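Local atomic coordinates of PAN2-PAN3 deadenylation complex catalytic subunit pan2 (Neurospora crassa, PDB entry 4CZW), a protein that shortens the poly(A) tails of messenger RNA as the exonuclease subunit of the PAN2-PAN3 complex, releasing 5'-AMP. Residues Met403-Phe415 against Thr531-Gly543. Residues are numbered along the deposited sequence; the frame is centred on the assembly and turned at random.
Sequences MDWKTRLDTSVLF and TAYKKLWVLVNLG
With chi1 at 67°, Trp-405 carries its indole between backbone N and carbonyl carbon and reaches Trp-537 and Asn-541, while Trp-537 holds CG anti to its backbone N (chi1 -177°) and sends its six-membered ring to meet it. Segment 403-415 runs along helix 529-541 of the RNase H-like exonuclease domain, with helix 81-94 of the USP-like part also against Trp-405. The two side chains run across each other at about a right angle, yet the ring planes are only some 20° apart; Trp-405 CZ3 lies 3.8 Å from Trp-537 CZ2. Asn-541 OD1 comes within 3.4 Å of Trp-405 CH2, the amide steeply inclined to the indole. Its ND2 stands 3.2 Å above the centre of the Trp-537 ring and donates to Trp-537 O, a bond of 2.9 Å that helps set the turn of the amide. Losing the amide to an alanine here is likely to open a gap beside both indoles, over the Trp-537 face, and leave Trp-537 O one partner within the helix, Asn-541 N. Further along, Leu-409 forks, CD1 touching Trp-537 and CD2 lying 3.8 Å from Val-538 CG1. Val-413 is a knob in a hole formed by Thr-531, Lys-534, Lys-535 and Val-538, resting on both lysine chains. Lys-535 NZ forms a salt bridge with Asp-494; Lys-534 NZ bonds Thr-73 O, near the zinc site of Cys-75 and Cys-83, and a water. Leu-414 CD1 fits between Val-538 and Leu-539. No direct hydrogen bond joins the segments; that water bridges them, 2.9 Å from Asp-410 O and 3.1 Å from Lys-534 NZ.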
# COMPACT_ATOMS: atom_id res chain seq x y z
N MSE A 403 -12.12 -9.47 -9.49
CA MSE A 403 -10.84 -9.95 -10.01
C MSE A 403 -10.60 -9.55 -11.47
O MSE A 403 -9.69 -10.07 -12.11
CB MSE A 403 -10.76 -11.47 -9.88
CG MSE A 403 -10.85 -11.98 -8.45
SE MSE A 403 -9.40 -11.32 -7.33
CE MSE A 403 -7.89 -11.93 -8.40
N ASP A 404 -11.41 -8.63 -11.98
CA ASP A 404 -11.29 -8.22 -13.38
C ASP A 404 -10.00 -7.44 -13.63
O ASP A 404 -9.52 -7.38 -14.76
CB ASP A 404 -12.50 -7.38 -13.79
CG ASP A 404 -13.81 -8.13 -13.64
OD1 ASP A 404 -13.78 -9.37 -13.58
OD2 ASP A 404 -14.87 -7.47 -13.59
N TRP A 405 -9.46 -6.83 -12.57
CA TRP A 405 -8.20 -6.10 -12.69
C TRP A 405 -7.07 -7.06 -13.05
O TRP A 405 -6.13 -6.69 -13.75
CB TRP A 405 -7.87 -5.37 -11.38
CG TRP A 405 -7.57 -6.28 -10.22
CD1 TRP A 405 -8.47 -6.77 -9.32
CD2 TRP A 405 -6.29 -6.81 -9.84
NE1 TRP A 405 -7.83 -7.57 -8.40
CE2 TRP A 405 -6.49 -7.61 -8.70
CE3 TRP A 405 -5.00 -6.68 -10.36
CZ2 TRP A 405 -5.45 -8.28 -8.07
CZ3 TRP A 405 -3.96 -7.34 -9.73
CH2 TRP A 405 -4.19 -8.13 -8.59
N LYS A 406 -7.18 -8.30 -12.58
CA LYS A 406 -6.20 -9.33 -12.87
C LYS A 406 -6.56 -10.06 -14.16
O LYS A 406 -5.69 -10.35 -14.99
CB LYS A 406 -6.10 -10.31 -11.71
CG LYS A 406 -4.90 -11.25 -11.76
CD LYS A 406 -4.77 -12.03 -10.47
CE LYS A 406 -3.54 -12.91 -10.46
NZ LYS A 406 -3.38 -13.63 -9.16
N THR A 407 -7.85 -10.34 -14.33
CA THR A 407 -8.35 -11.03 -15.51
C THR A 407 -8.09 -10.23 -16.78
O THR A 407 -7.59 -10.77 -17.77
CB THR A 407 -9.86 -11.31 -15.39
OG1 THR A 407 -10.10 -12.22 -14.30
CG2 THR A 407 -10.40 -11.92 -16.67
N ARG A 408 -8.43 -8.95 -16.76
CA ARG A 408 -8.21 -8.08 -17.91
C ARG A 408 -7.09 -7.08 -17.63
O ARG A 408 -7.22 -5.89 -17.91
CB ARG A 408 -9.49 -7.35 -18.29
CG ARG A 408 -10.61 -8.27 -18.76
CD ARG A 408 -11.76 -7.49 -19.37
NE ARG A 408 -12.41 -6.61 -18.40
CZ ARG A 408 -13.41 -6.98 -17.61
NH1 ARG A 408 -13.88 -8.22 -17.67
NH2 ARG A 408 -13.94 -6.11 -16.76
N LEU A 409 -5.98 -7.59 -17.09
CA LEU A 409 -4.80 -6.77 -16.82
C LEU A 409 -4.21 -6.19 -18.10
O LEU A 409 -4.02 -6.91 -19.08
CB LEU A 409 -3.75 -7.60 -16.08
CG LEU A 409 -2.37 -6.98 -15.87
CD1 LEU A 409 -2.45 -5.80 -14.91
CD2 LEU A 409 -1.39 -8.02 -15.36
N ASP A 410 -3.93 -4.90 -18.09
CA ASP A 410 -3.32 -4.24 -19.25
C ASP A 410 -1.84 -4.57 -19.32
O ASP A 410 -1.11 -4.43 -18.33
CB ASP A 410 -3.54 -2.73 -19.19
CG ASP A 410 -3.10 -2.03 -20.46
OD1 ASP A 410 -1.90 -1.69 -20.57
OD2 ASP A 410 -3.95 -1.83 -21.35
N THR A 411 -1.38 -5.00 -20.49
CA THR A 411 -0.01 -5.46 -20.66
C THR A 411 0.78 -4.63 -21.67
O THR A 411 1.85 -5.03 -22.12
CB THR A 411 0.03 -6.93 -21.11
OG1 THR A 411 -0.53 -7.04 -22.43
CG2 THR A 411 -0.77 -7.81 -20.16
N SER A 412 0.24 -3.46 -22.01
CA SER A 412 0.83 -2.62 -23.05
C SER A 412 2.22 -2.11 -22.69
O SER A 412 3.01 -1.76 -23.58
CB SER A 412 -0.09 -1.43 -23.35
OG SER A 412 -0.27 -0.63 -22.19
N VAL A 413 2.53 -2.06 -21.40
CA VAL A 413 3.82 -1.56 -20.93
C VAL A 413 4.96 -2.50 -21.33
O VAL A 413 6.11 -2.08 -21.45
CB VAL A 413 3.81 -1.34 -19.40
CG1 VAL A 413 3.67 -2.67 -18.67
CG2 VAL A 413 5.06 -0.60 -18.94
N LEU A 414 4.63 -3.76 -21.55
CA LEU A 414 5.62 -4.77 -21.90
C LEU A 414 6.05 -4.67 -23.36
O LEU A 414 7.15 -5.09 -23.72
CB LEU A 414 5.09 -6.17 -21.62
CG LEU A 414 4.76 -6.52 -20.17
CD1 LEU A 414 4.17 -7.92 -20.08
CD2 LEU A 414 5.99 -6.40 -19.29
N PHE A 415 5.18 -4.12 -24.20
CA PHE A 415 5.42 -4.11 -25.64
C PHE A 415 5.76 -2.73 -26.19
O PHE A 415 6.19 -2.59 -27.33
CB PHE A 415 4.19 -4.66 -26.38
CG PHE A 415 3.69 -5.97 -25.84
CD1 PHE A 415 4.33 -7.16 -26.16
CD2 PHE A 415 2.58 -6.02 -25.01
CE1 PHE A 415 3.88 -8.37 -25.66
CE2 PHE A 415 2.12 -7.22 -24.51
CZ PHE A 415 2.77 -8.40 -24.84
N THR A 531 7.90 2.99 -13.98
CA THR A 531 7.75 2.45 -15.33
C THR A 531 8.35 1.05 -15.42
O THR A 531 7.73 0.14 -15.96
CB THR A 531 8.42 3.36 -16.38
OG1 THR A 531 7.84 4.67 -16.33
CG2 THR A 531 8.23 2.78 -17.78
N ALA A 532 9.55 0.89 -14.88
CA ALA A 532 10.22 -0.40 -14.88
C ALA A 532 9.54 -1.37 -13.93
O ALA A 532 9.41 -2.56 -14.22
CB ALA A 532 11.68 -0.24 -14.51
N TYR A 533 9.09 -0.86 -12.78
CA TYR A 533 8.39 -1.67 -11.79
C TYR A 533 7.09 -2.21 -12.36
O TYR A 533 6.69 -3.34 -12.07
CB TYR A 533 8.12 -0.86 -10.52
CG TYR A 533 7.50 -1.66 -9.40
CD1 TYR A 533 6.13 -1.83 -9.31
CD2 TYR A 533 8.30 -2.23 -8.41
CE1 TYR A 533 5.56 -2.56 -8.29
CE2 TYR A 533 7.74 -2.96 -7.38
CZ TYR A 533 6.37 -3.12 -7.32
OH TYR A 533 5.81 -3.85 -6.30
N LYS A 534 6.42 -1.38 -13.16
CA LYS A 534 5.13 -1.74 -13.75
C LYS A 534 5.25 -3.00 -14.60
O LYS A 534 4.36 -3.85 -14.59
CB LYS A 534 4.59 -0.58 -14.59
CG LYS A 534 3.16 -0.77 -15.07
CD LYS A 534 2.71 0.41 -15.92
CE LYS A 534 1.27 0.25 -16.38
NZ LYS A 534 0.32 0.28 -15.24
N LYS A 535 6.36 -3.11 -15.33
CA LYS A 535 6.62 -4.28 -16.16
C LYS A 535 6.71 -5.54 -15.31
O LYS A 535 6.06 -6.55 -15.60
CB LYS A 535 7.90 -4.09 -16.97
CG LYS A 535 7.90 -2.88 -17.88
CD LYS A 535 9.22 -2.74 -18.61
CE LYS A 535 9.24 -1.51 -19.50
NZ LYS A 535 10.54 -1.35 -20.19
N LEU A 536 7.52 -5.47 -14.27
CA LEU A 536 7.73 -6.61 -13.38
C LEU A 536 6.44 -6.98 -12.65
O LEU A 536 6.14 -8.16 -12.45
CB LEU A 536 8.84 -6.30 -12.37
CG LEU A 536 10.19 -5.90 -12.96
CD1 LEU A 536 11.22 -5.69 -11.86
CD2 LEU A 536 10.66 -6.95 -13.96
N TRP A 537 5.68 -5.97 -12.25
CA TRP A 537 4.42 -6.18 -11.53
C TRP A 537 3.40 -6.89 -12.42
O TRP A 537 2.67 -7.76 -11.95
CB TRP A 537 3.85 -4.86 -11.03
CG TRP A 537 2.60 -5.02 -10.22
CD1 TRP A 537 2.51 -5.41 -8.92
CD2 TRP A 537 1.25 -4.79 -10.66
NE1 TRP A 537 1.20 -5.44 -8.52
CE2 TRP A 537 0.40 -5.07 -9.57
CE3 TRP A 537 0.69 -4.38 -11.87
CZ2 TRP A 537 -0.98 -4.95 -9.66
CZ3 TRP A 537 -0.69 -4.26 -11.95
CH2 TRP A 537 -1.51 -4.54 -10.85
N VAL A 538 3.36 -6.51 -13.69
CA VAL A 538 2.47 -7.15 -14.65
C VAL A 538 2.87 -8.61 -14.86
O VAL A 538 2.01 -9.50 -14.87
CB VAL A 538 2.48 -6.41 -16.01
CG1 VAL A 538 1.86 -7.27 -17.10
CG2 VAL A 538 1.76 -5.08 -15.90
N LEU A 539 4.17 -8.85 -15.01
CA LEU A 539 4.69 -10.19 -15.23
C LEU A 539 4.36 -11.13 -14.07
O LEU A 539 4.13 -12.33 -14.28
CB LEU A 539 6.20 -10.14 -15.46
CG LEU A 539 6.66 -9.50 -16.77
CD1 LEU A 539 8.17 -9.34 -16.79
CD2 LEU A 539 6.18 -10.32 -17.96
N VAL A 540 4.34 -10.59 -12.86
CA VAL A 540 3.98 -11.38 -11.68
C VAL A 540 2.51 -11.79 -11.74
O VAL A 540 2.17 -12.96 -11.52
CB VAL A 540 4.24 -10.61 -10.37
CG1 VAL A 540 3.67 -11.36 -9.18
CG2 VAL A 540 5.73 -10.37 -10.19
N ASN A 541 1.64 -10.83 -12.04
CA ASN A 541 0.20 -11.09 -12.09
C ASN A 541 -0.23 -11.86 -13.33
O ASN A 541 -1.35 -12.37 -13.40
CB ASN A 541 -0.57 -9.77 -12.01
CG ASN A 541 -0.57 -9.18 -10.61
OD1 ASN A 541 -1.31 -9.64 -9.73
ND2 ASN A 541 0.26 -8.17 -10.39
N LEU A 542 0.66 -11.95 -14.32
CA LEU A 542 0.39 -12.77 -15.49
C LEU A 542 0.64 -14.24 -15.17
O LEU A 542 0.19 -15.13 -15.89
CB LEU A 542 1.25 -12.34 -16.68
CG LEU A 542 0.81 -11.07 -17.41
CD1 LEU A 542 1.77 -10.73 -18.54
CD2 LEU A 542 -0.61 -11.22 -17.94
N GLY A 543 1.35 -14.48 -14.07
CA GLY A 543 1.60 -15.83 -13.60
C GLY A 543 2.96 -16.37 -14.01
O GLY A 543 3.22 -17.57 -13.89
O HOH W 1 -0.60 -2.48 -16.19